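Local coordinates for Rbstp0775 protein (Geobacillus stearothermophilus, PDB 1RZ3), which is of unknown function but probably acts as an ATP-dependent kinase related to uridine kinase and phosphoribulokinase, at residues Phe134-Glu139 with Asp145-Leu150; Gly72-Phe77 with Tyr176-Asp181; Glu139-Phe144 with Ile190-Val195. All coordinates share one frame; numbering follows the deposited sequence.

How the contacts relate
Contacts 1 and 3 are practically one site: their centres lie about 4 Å apart and they share Glu139. Probable hydrogen bonds tie them together, Gln136 O to Arg141 NH1 at 2.8 Å and Val147 N to Asp194 OD2 at 2.7 Å. Contact 2 sits farther out, its centre about 19 Å from that of contact 1, yet the two still meet where Phe134 CZ packs on Ala179 CB at 4.0 Å. Between contacts 2 and 3 the nearest atoms are about 9 Å apart. Contact 1 lies next to the probable ATP-binding P-loop, through Tyr149; none of the three involves the calcium-binding Asp124.

Contact 1. Residues Phe134-Glu139 with Asp145-Leu150; sequences FLQRKE and DFVVYL
The flat amide of Gln136 lies broadside on Val147: CG1 of the valine stands over one face, close above the amide carbon CD at 3.7 Å. Beyond the opposite face runs the side chain of Arg192, and Tyr149 comes up past the far end of the group, its ring meeting the amide obliquely. Which end of this amide carries the oxygen is doubtful, and the contact with Val147 is one of shape rather than of hydrogen bonding.

The glutamine gets there by stretching. The two backbones are well separated, with Gln136 CA and Val147 CA 8.3 Å apart, and the extended chain beyond CG spans the gap before the last torsion turns the amide plane flat on the valine, whichever way round the amide is. On the other side, CG1 of Val147 is the branch anti to the backbone N (chi1 176°).

In the fold, this joins the loop after strand 127-132 to strand 146-150 of the parallel sheet of the P-loop NTPase fold, where that strand runs between 23-29 and 195-197. Gln136 is the third residue of a type I beta turn from Phe134 to Arg137. The turn is anchored through its backbone, Leu135 N bonding to Asp28 OD1 and Gln136 N to Tyr183 OH. Tyr149 also packs on Leu30, in the region of the probable Walker A loop.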
loop_
_atom_site.group_PDB
_atom_site.type_symbol
_atom_site.label_atom_id
_atom_site.label_comp_id
_atom_site.label_asym_id
_atom_site.label_seq_id
_atom_site.Cartn_x
_atom_site.Cartn_y
_atom_site.Cartn_z
ATOM N N PHE A 134 0.615 5.178 4.111
ATOM C CA PHE A 134 0.222 4.822 5.468
ATOM C C PHE A 134 -0.068 3.327 5.630
ATOM O O PHE A 134 -1.014 2.959 6.319
ATOM C CB PHE A 134 -1.033 5.610 5.888
ATOM C CG PHE A 134 -0.999 7.075 5.524
ATOM C CD1 PHE A 134 0.104 7.866 5.839
ATOM C CD2 PHE A 134 -2.092 7.671 4.890
ATOM C CE1 PHE A 134 0.121 9.232 5.533
ATOM C CE2 PHE A 134 -2.088 9.041 4.578
ATOM C CZ PHE A 134 -0.977 9.821 4.901
ATOM N N LEU A 135 0.739 2.472 5.007
ATOM C CA LEU A 135 0.521 1.028 5.097
ATOM C C LEU A 135 0.807 0.438 6.470
ATOM O O LEU A 135 0.243 -0.592 6.836
ATOM C CB LEU A 135 1.399 0.282 4.092
ATOM C CG LEU A 135 1.102 0.359 2.597
ATOM C CD1 LEU A 135 1.989 -0.672 1.886
ATOM C CD2 LEU A 135 -0.373 0.058 2.330
ATOM N N GLN A 136 1.699 1.078 7.220
ATOM C CA GLN A 136 2.076 0.561 8.522
ATOM C C GLN A 136 1.270 1.054 9.711
ATOM O O GLN A 136 1.766 1.087 10.837
ATOM C CB GLN A 136 3.573 0.790 8.740
ATOM C CG GLN A 136 4.407 0.032 7.713
ATOM C CD GLN A 136 5.889 0.236 7.890
ATOM O OE1 GLN A 136 6.461 1.236 7.440
ATOM N NE2 GLN A 136 6.524 -0.707 8.562
ATOM N N ARG A 137 0.019 1.437 9.473
ATOM C CA ARG A 137 -0.807 1.850 10.591
ATOM C C ARG A 137 -1.022 0.567 11.410
ATOM O O ARG A 137 -1.043 -0.537 10.858
ATOM C CB ARG A 137 -2.127 2.469 10.111
ATOM C CG ARG A 137 -2.907 1.680 9.090
ATOM C CD ARG A 137 -4.216 2.407 8.743
ATOM N NE ARG A 137 -4.099 3.403 7.675
ATOM C CZ ARG A 137 -4.463 4.679 7.791
ATOM N NH1 ARG A 137 -4.958 5.137 8.936
ATOM N NH2 ARG A 137 -4.377 5.493 6.748
ATOM N N LYS A 138 -1.150 0.720 12.723
ATOM C CA LYS A 138 -1.286 -0.412 13.640
ATOM C C LYS A 138 -2.254 -1.527 13.263
ATOM O O LYS A 138 -1.987 -2.698 13.529
ATOM C CB LYS A 138 -1.634 0.098 15.040
ATOM C CG LYS A 138 -2.946 0.852 15.116
ATOM C CD LYS A 138 -3.215 1.341 16.540
ATOM C CE LYS A 138 -4.528 2.114 16.629
ATOM N NZ LYS A 138 -4.557 3.301 15.722
ATOM N N GLU A 139 -3.373 -1.167 12.649
ATOM C CA GLU A 139 -4.380 -2.145 12.265
ATOM C C GLU A 139 -3.945 -3.118 11.168
ATOM O O GLU A 139 -4.346 -4.290 11.176
ATOM C CB GLU A 139 -5.654 -1.424 11.803
ATOM C CG GLU A 139 -6.365 -0.573 12.859
ATOM C CD GLU A 139 -5.657 0.739 13.194
ATOM O OE1 GLU A 139 -4.834 1.227 12.388
ATOM O OE2 GLU A 139 -5.948 1.300 14.272
ATOM N N ASP A 145 4.431 -9.551 5.942
ATOM C CA ASP A 145 5.600 -10.350 6.294
ATOM C C ASP A 145 6.855 -9.538 6.036
ATOM O O ASP A 145 7.891 -9.756 6.656
ATOM C CB ASP A 145 5.676 -11.618 5.443
ATOM C CG ASP A 145 4.585 -12.598 5.773
ATOM O OD1 ASP A 145 4.555 -13.069 6.929
ATOM O OD2 ASP A 145 3.759 -12.887 4.883
ATOM N N PHE A 146 6.750 -8.588 5.117
ATOM C CA PHE A 146 7.900 -7.785 4.734
ATOM C C PHE A 146 7.410 -6.441 4.225
ATOM O O PHE A 146 6.503 -6.384 3.395
ATOM C CB PHE A 146 8.647 -8.526 3.623
ATOM C CG PHE A 146 9.837 -7.787 3.075
ATOM C CD1 PHE A 146 11.048 -7.776 3.765
ATOM C CD2 PHE A 146 9.758 -7.135 1.852
ATOM C CE1 PHE A 146 12.160 -7.129 3.242
ATOM C CE2 PHE A 146 10.868 -6.482 1.318
ATOM C CZ PHE A 146 12.074 -6.481 2.016
ATOM N N VAL A 147 8.002 -5.363 4.725
ATOM C CA VAL A 147 7.607 -4.031 4.291
ATOM C C VAL A 147 8.821 -3.224 3.870
ATOM O O VAL A 147 9.830 -3.177 4.584
ATOM C CB VAL A 147 6.879 -3.246 5.406
ATOM C CG1 VAL A 147 6.582 -1.817 4.931
ATOM C CG2 VAL A 147 5.577 -3.951 5.782
ATOM N N VAL A 148 8.720 -2.611 2.697
ATOM C CA VAL A 148 9.776 -1.753 2.175
ATOM C C VAL A 148 9.226 -0.340 2.284
ATOM O O VAL A 148 8.099 -0.088 1.866
ATOM C CB VAL A 148 10.057 -1.997 0.679
ATOM C CG1 VAL A 148 11.204 -1.096 0.216
ATOM C CG2 VAL A 148 10.379 -3.443 0.430
ATOM N N TYR A 149 9.993 0.577 2.864
ATOM C CA TYR A 149 9.526 1.954 2.942
ATOM C C TYR A 149 10.313 2.713 1.885
ATOM O O TYR A 149 11.543 2.686 1.883
ATOM C CB TYR A 149 9.788 2.575 4.316
ATOM C CG TYR A 149 9.303 4.012 4.397
ATOM C CD1 TYR A 149 7.983 4.303 4.726
ATOM C CD2 TYR A 149 10.158 5.074 4.094
ATOM C CE1 TYR A 149 7.519 5.623 4.754
ATOM C CE2 TYR A 149 9.707 6.397 4.117
ATOM C CZ TYR A 149 8.388 6.662 4.447
ATOM O OH TYR A 149 7.936 7.963 4.483
ATOM N N LEU A 150 9.598 3.371 0.982
ATOM C CA LEU A 150 10.215 4.134 -0.097
ATOM C C LEU A 150 10.463 5.549 0.401
ATOM O O LEU A 150 9.542 6.357 0.458
ATOM C CB LEU A 150 9.271 4.167 -1.301
ATOM C CG LEU A 150 9.905 4.052 -2.684
ATOM C CD1 LEU A 150 10.686 2.748 -2.747
ATOM C CD2 LEU A 150 8.832 4.085 -3.763
#

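Contact 2. Residues Gly72-Phe77 with Tyr176-Asp181; sequences GNEEWF and YWKAED
Within 176-181, Lys178 and Ala179 make the contact with 72-77; just before them, Tyr176 points away and meets Tyr79 edge-to-face. Lys178 touches at several points along its length. Its CB rests on Trp76 CB at 3.6 Å, and its CE passes Trp76 CD1 at 3.8 Å, meeting the indole obliquely. A bend at chi3 (63°) then carries NZ to Glu74 OE1, where the two form a salt bridge of 2.8 Å, the ammonium arriving nearly along the C-O axis of the carboxylate.

At Ala179 the backbones come closest: its CA is just 4.4 Å from Trp76 CA. The methyl CB of Ala179 lies 3.7 Å from Trp76 O, and Trp76 CB comes to 3.6 Å from Ala179 N. The small side chain of Ala179 is consistent with so close an approach. In Trp76, CG sits between the backbone N and the carbonyl carbon (chi1 76°), which directs the indole away from Ala179 and past Lys178. The indole has Phe77 CB over the centre of one face and Glu74 CD at its edge, in plane, and it also meets the ring of Tyr182.

Glu74 occupies the N-cap position, and Glu75 bridges to Arg175 and Lys171. Acidic residues at the beginning of one helix are thus matched by basic ones along another, a pattern in which the partial positive charge of the helix 75-82 N-terminus would also favour the carboxylates.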
loop_
_atom_site.group_PDB
_atom_site.type_symbol
_atom_site.label_atom_id
_atom_site.label_comp_id
_atom_site.label_asym_id
_atom_site.label_seq_id
_atom_site.Cartn_x
_atom_site.Cartn_y
_atom_site.Cartn_z
ATOM N N GLY A 72 -15.658 18.930 7.469
ATOM C CA GLY A 72 -15.586 19.869 8.571
ATOM C C GLY A 72 -14.302 19.671 9.353
ATOM O O GLY A 72 -13.877 20.552 10.101
ATOM N N ASN A 73 -13.682 18.508 9.177
ATOM C CA ASN A 73 -12.436 18.193 9.861
ATOM C C ASN A 73 -11.274 18.800 9.094
ATOM O O ASN A 73 -11.419 19.169 7.927
ATOM C CB ASN A 73 -12.244 16.676 9.942
ATOM C CG ASN A 73 -13.332 15.992 10.745
ATOM O OD1 ASN A 73 -13.389 16.118 11.967
ATOM N ND2 ASN A 73 -14.206 15.265 10.057
ATOM N N GLU A 74 -10.124 18.915 9.747
ATOM C CA GLU A 74 -8.950 19.446 9.072
ATOM C C GLU A 74 -8.601 18.428 7.993
ATOM O O GLU A 74 -8.846 17.233 8.162
ATOM C CB GLU A 74 -7.789 19.608 10.053
ATOM C CG GLU A 74 -7.982 20.757 11.036
ATOM C CD GLU A 74 -6.796 20.934 11.967
ATOM O OE1 GLU A 74 -5.650 20.980 11.472
ATOM O OE2 GLU A 74 -7.012 21.035 13.193
ATOM N N GLU A 75 -8.032 18.898 6.891
ATOM C CA GLU A 75 -7.696 18.011 5.790
ATOM C C GLU A 75 -6.714 16.889 6.112
ATOM O O GLU A 75 -6.811 15.805 5.528
ATOM C CB GLU A 75 -7.204 18.829 4.594
ATOM C CG GLU A 75 -8.295 19.723 4.008
ATOM C CD GLU A 75 -8.098 19.999 2.529
ATOM O OE1 GLU A 75 -7.952 19.028 1.757
ATOM O OE2 GLU A 75 -8.095 21.184 2.134
ATOM N N TRP A 76 -5.780 17.118 7.032
ATOM C CA TRP A 76 -4.827 16.065 7.369
ATOM C C TRP A 76 -5.574 14.880 7.969
ATOM O O TRP A 76 -5.245 13.717 7.709
ATOM C CB TRP A 76 -3.775 16.556 8.372
ATOM C CG TRP A 76 -4.275 16.665 9.792
ATOM C CD1 TRP A 76 -4.808 17.772 10.395
ATOM C CD2 TRP A 76 -4.309 15.618 10.773
ATOM N NE1 TRP A 76 -5.168 17.477 11.691
ATOM C CE2 TRP A 76 -4.874 16.164 11.948
ATOM C CE3 TRP A 76 -3.917 14.271 10.772
ATOM C CZ2 TRP A 76 -5.057 15.408 13.115
ATOM C CZ3 TRP A 76 -4.102 13.517 11.938
ATOM C CH2 TRP A 76 -4.667 14.093 13.091
ATOM N N PHE A 77 -6.587 15.190 8.770
ATOM C CA PHE A 77 -7.397 14.178 9.433
ATOM C C PHE A 77 -8.253 13.412 8.425
ATOM O O PHE A 77 -8.441 12.202 8.556
ATOM C CB PHE A 77 -8.297 14.846 10.475
ATOM C CG PHE A 77 -9.037 13.880 11.353
ATOM C CD1 PHE A 77 -8.495 13.465 12.563
ATOM C CD2 PHE A 77 -10.274 13.380 10.966
ATOM C CE1 PHE A 77 -9.175 12.564 13.382
ATOM C CE2 PHE A 77 -10.964 12.477 11.777
ATOM C CZ PHE A 77 -10.412 12.068 12.988
ATOM N N TYR A 176 -1.751 16.971 2.652
ATOM C CA TYR A 176 -0.643 16.032 2.518
ATOM C C TYR A 176 0.502 16.137 3.516
ATOM O O TYR A 176 0.798 15.172 4.224
ATOM C CB TYR A 176 -0.110 16.105 1.087
ATOM C CG TYR A 176 -1.151 15.667 0.089
ATOM C CD1 TYR A 176 -1.413 14.312 -0.117
ATOM C CD2 TYR A 176 -1.938 16.601 -0.585
ATOM C CE1 TYR A 176 -2.437 13.897 -0.963
ATOM C CE2 TYR A 176 -2.966 16.196 -1.434
ATOM C CZ TYR A 176 -3.209 14.842 -1.616
ATOM O OH TYR A 176 -4.227 14.429 -2.444
ATOM N N TRP A 177 1.142 17.297 3.577
ATOM C CA TRP A 177 2.265 17.488 4.486
ATOM C C TRP A 177 1.935 17.183 5.949
ATOM O O TRP A 177 2.678 16.465 6.613
ATOM C CB TRP A 177 2.815 18.916 4.342
ATOM C CG TRP A 177 3.851 19.286 5.361
ATOM C CD1 TRP A 177 3.627 19.760 6.623
ATOM C CD2 TRP A 177 5.275 19.189 5.217
ATOM N NE1 TRP A 177 4.822 19.964 7.273
ATOM C CE2 TRP A 177 5.849 19.621 6.435
ATOM C CE3 TRP A 177 6.122 18.777 4.179
ATOM C CZ2 TRP A 177 7.235 19.654 6.644
ATOM C CZ3 TRP A 177 7.501 18.808 4.386
ATOM C CH2 TRP A 177 8.042 19.245 5.611
ATOM N N LYS A 178 0.820 17.707 6.453
ATOM C CA LYS A 178 0.456 17.465 7.845
ATOM C C LYS A 178 0.109 16.003 8.134
ATOM O O LYS A 178 0.452 15.482 9.193
ATOM C CB LYS A 178 -0.698 18.388 8.260
ATOM C CG LYS A 178 -0.274 19.852 8.371
ATOM C CD LYS A 178 -1.466 20.800 8.563
ATOM C CE LYS A 178 -2.214 20.547 9.861
ATOM N NZ LYS A 178 -3.383 21.480 9.985
ATOM N N ALA A 179 -0.570 15.345 7.201
ATOM C CA ALA A 179 -0.926 13.939 7.384
ATOM C C ALA A 179 0.356 13.107 7.407
ATOM O O ALA A 179 0.518 12.215 8.241
ATOM C CB ALA A 179 -1.828 13.476 6.257
ATOM N N GLU A 180 1.264 13.410 6.484
ATOM C CA GLU A 180 2.536 12.705 6.404
ATOM C C GLU A 180 3.347 12.904 7.684
ATOM O O GLU A 180 3.924 11.955 8.219
ATOM C CB GLU A 180 3.319 13.192 5.184
ATOM C CG GLU A 180 2.608 12.890 3.877
ATOM C CD GLU A 180 3.303 13.481 2.671
ATOM O OE1 GLU A 180 4.285 14.235 2.845
ATOM O OE2 GLU A 180 2.857 13.192 1.543
ATOM N N ASP A 181 3.383 14.134 8.189
ATOM C CA ASP A 181 4.117 14.397 9.423
ATOM C C ASP A 181 3.491 13.613 10.572
ATOM O O ASP A 181 4.198 13.093 11.434
ATOM C CB ASP A 181 4.110 15.893 9.759
ATOM C CG ASP A 181 4.945 16.714 8.796
ATOM O OD1 ASP A 181 5.732 16.127 8.024
ATOM O OD2 ASP A 181 4.822 17.957 8.822
#

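Contact 3. Residues Glu139-Phe144 with Ile190-Val195; sequences EWRPFF and IKRADV
A guanidinium-guanidinium stack links the 3-10 turn 141-143, in the loop leading to strand 146-150, with the C-terminal end of the short helix 189-192. Arg141 and Arg192 lay their guanidinium groups face to face, each CZ over the centre of the other group: Arg141 CZ and Arg192 CZ are 3.3 Å apart and the planes differ by 9°. Although the flat ends are nearly parallel, the side chains cross at about a right angle. Arg192 comes in straight, extended from CG to NE, whereas Arg141 bends at chi3 (-69°) to turn its head parallel to its partner.

Arg141 NE and Arg192 NH1 lie 3.2 Å apart, but both are donors, so no hydrogen bond joins them. Arg141 NH1 bonds to the backbone O of Gln136 and also forms a salt bridge with Glu187 OE1. Glu187 probably makes the two positive charges tolerable, for its backbone O takes a weak hydrogen bond from Arg192 NE as well.

Behind Arg141 the loop is packed against helix 86-94, with Trp140 stacked on Phe94 and Phe143 touching the same residue. Behind Arg192 the chain leaves the helix at Ala193, whose side chain rests on Tyr149, and enters strand 195-197 alongside strand 146-150.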
loop_
_atom_site.group_PDB
_atom_site.type_symbol
_atom_site.label_atom_id
_atom_site.label_comp_id
_atom_site.label_asym_id
_atom_site.label_seq_id
_atom_site.Cartn_x
_atom_site.Cartn_y
_atom_site.Cartn_z
ATOM N N GLU A 139 -3.373 -1.167 12.649
ATOM C CA GLU A 139 -4.380 -2.145 12.265
ATOM C C GLU A 139 -3.945 -3.118 11.168
ATOM O O GLU A 139 -4.346 -4.290 11.176
ATOM C CB GLU A 139 -5.654 -1.424 11.803
ATOM C CG GLU A 139 -6.365 -0.573 12.859
ATOM C CD GLU A 139 -5.657 0.739 13.194
ATOM O OE1 GLU A 139 -4.834 1.227 12.388
ATOM O OE2 GLU A 139 -5.948 1.300 14.272
ATOM N N TRP A 140 -3.130 -2.636 10.231
ATOM C CA TRP A 140 -2.688 -3.451 9.100
ATOM C C TRP A 140 -1.333 -4.144 9.253
ATOM O O TRP A 140 -1.112 -5.219 8.691
ATOM C CB TRP A 140 -2.682 -2.592 7.832
ATOM C CG TRP A 140 -4.009 -1.933 7.530
ATOM C CD1 TRP A 140 -5.242 -2.301 8.000
ATOM C CD2 TRP A 140 -4.237 -0.839 6.630
ATOM N NE1 TRP A 140 -6.220 -1.508 7.446
ATOM C CE2 TRP A 140 -5.631 -0.603 6.602
ATOM C CE3 TRP A 140 -3.398 -0.042 5.841
ATOM C CZ2 TRP A 140 -6.204 0.400 5.816
ATOM C CZ3 TRP A 140 -3.966 0.953 5.057
ATOM C CH2 TRP A 140 -5.357 1.167 5.050
ATOM N N ARG A 141 -0.430 -3.529 10.011
ATOM C CA ARG A 141 0.914 -4.076 10.248
ATOM C C ARG A 141 1.069 -5.585 10.463
ATOM O O ARG A 141 1.930 -6.224 9.850
ATOM C CB ARG A 141 1.561 -3.397 11.468
ATOM C CG ARG A 141 1.986 -1.973 11.284
ATOM C CD ARG A 141 3.123 -1.637 12.260
ATOM N NE ARG A 141 2.725 -1.590 13.669
ATOM C CZ ARG A 141 2.209 -0.519 14.270
ATOM N NH1 ARG A 141 2.016 0.598 13.585
ATOM N NH2 ARG A 141 1.916 -0.552 15.563
ATOM N N PRO A 142 0.252 -6.174 11.351
ATOM C CA PRO A 142 0.354 -7.610 11.625
ATOM C C PRO A 142 0.223 -8.527 10.423
ATOM O O PRO A 142 0.659 -9.669 10.468
ATOM C CB PRO A 142 -0.768 -7.862 12.634
ATOM C CG PRO A 142 -1.035 -6.500 13.237
ATOM C CD PRO A 142 -0.900 -5.587 12.059
ATOM N N PHE A 143 -0.366 -8.027 9.343
ATOM C CA PHE A 143 -0.588 -8.868 8.176
ATOM C C PHE A 143 0.460 -8.808 7.076
ATOM O O PHE A 143 0.291 -9.433 6.026
ATOM C CB PHE A 143 -1.986 -8.573 7.628
ATOM C CG PHE A 143 -3.064 -8.747 8.660
ATOM C CD1 PHE A 143 -3.398 -10.017 9.119
ATOM C CD2 PHE A 143 -3.674 -7.641 9.245
ATOM C CE1 PHE A 143 -4.320 -10.185 10.151
ATOM C CE2 PHE A 143 -4.596 -7.797 10.279
ATOM C CZ PHE A 143 -4.917 -9.073 10.733
ATOM N N PHE A 144 1.541 -8.067 7.317
ATOM C CA PHE A 144 2.640 -7.957 6.354
ATOM C C PHE A 144 3.826 -8.781 6.841
ATOM O O PHE A 144 4.190 -8.715 8.016
ATOM C CB PHE A 144 3.106 -6.500 6.212
ATOM C CG PHE A 144 2.157 -5.624 5.454
ATOM C CD1 PHE A 144 2.095 -5.685 4.067
ATOM C CD2 PHE A 144 1.329 -4.732 6.125
ATOM C CE1 PHE A 144 1.215 -4.864 3.355
ATOM C CE2 PHE A 144 0.447 -3.908 5.424
ATOM C CZ PHE A 144 0.391 -3.977 4.035
ATOM N N ILE A 190 9.640 4.589 8.972
ATOM C CA ILE A 190 11.013 4.383 8.531
ATOM C C ILE A 190 11.742 3.434 9.478
ATOM O O ILE A 190 12.515 2.582 9.044
ATOM C CB ILE A 190 11.763 5.730 8.420
ATOM C CG1 ILE A 190 11.045 6.615 7.393
ATOM C CG2 ILE A 190 13.211 5.494 8.004
ATOM C CD1 ILE A 190 11.672 7.983 7.178
ATOM N N LYS A 191 11.477 3.571 10.771
ATOM C CA LYS A 191 12.084 2.710 11.776
ATOM C C LYS A 191 11.452 1.314 11.731
ATOM O O LYS A 191 12.123 0.304 11.943
ATOM C CB LYS A 191 11.875 3.313 13.165
ATOM C CG LYS A 191 12.481 2.503 14.303
ATOM C CD LYS A 191 12.105 3.084 15.673
ATOM C CE LYS A 191 12.495 4.557 15.801
ATOM N NZ LYS A 191 13.968 4.777 15.672
ATOM N N ARG A 192 10.154 1.267 11.452
ATOM C CA ARG A 192 9.428 0.004 11.405
ATOM C C ARG A 192 9.702 -0.852 10.179
ATOM O O ARG A 192 9.604 -2.078 10.247
ATOM C CB ARG A 192 7.923 0.265 11.494
ATOM C CG ARG A 192 7.427 0.672 12.870
ATOM C CD ARG A 192 5.925 0.894 12.849
ATOM N NE ARG A 192 5.431 1.320 14.152
ATOM C CZ ARG A 192 5.249 0.509 15.187
ATOM N NH1 ARG A 192 5.511 -0.789 15.069
ATOM N NH2 ARG A 192 4.827 1.002 16.349
ATOM N N ALA A 193 10.040 -0.213 9.064
ATOM C CA ALA A 193 10.277 -0.931 7.817
ATOM C C ALA A 193 11.364 -1.998 7.887
ATOM O O ALA A 193 12.363 -1.849 8.592
ATOM C CB ALA A 193 10.598 0.073 6.689
ATOM N N ASP A 194 11.166 -3.083 7.146
ATOM C CA ASP A 194 12.157 -4.146 7.109
ATOM C C ASP A 194 13.333 -3.683 6.256
ATOM O O ASP A 194 14.490 -3.995 6.544
ATOM C CB ASP A 194 11.514 -5.416 6.555
ATOM C CG ASP A 194 10.417 -5.925 7.461
ATOM O OD1 ASP A 194 10.743 -6.290 8.612
ATOM O OD2 ASP A 194 9.236 -5.931 7.050
ATOM N N VAL A 195 13.024 -2.913 5.220
ATOM C CA VAL A 195 14.037 -2.360 4.329
ATOM C C VAL A 195 13.592 -0.956 3.935
ATOM O O VAL A 195 12.399 -0.701 3.746
ATOM C CB VAL A 195 14.205 -3.202 3.036
ATOM C CG1 VAL A 195 15.038 -2.427 2.006
ATOM C CG2 VAL A 195 14.897 -4.522 3.356
#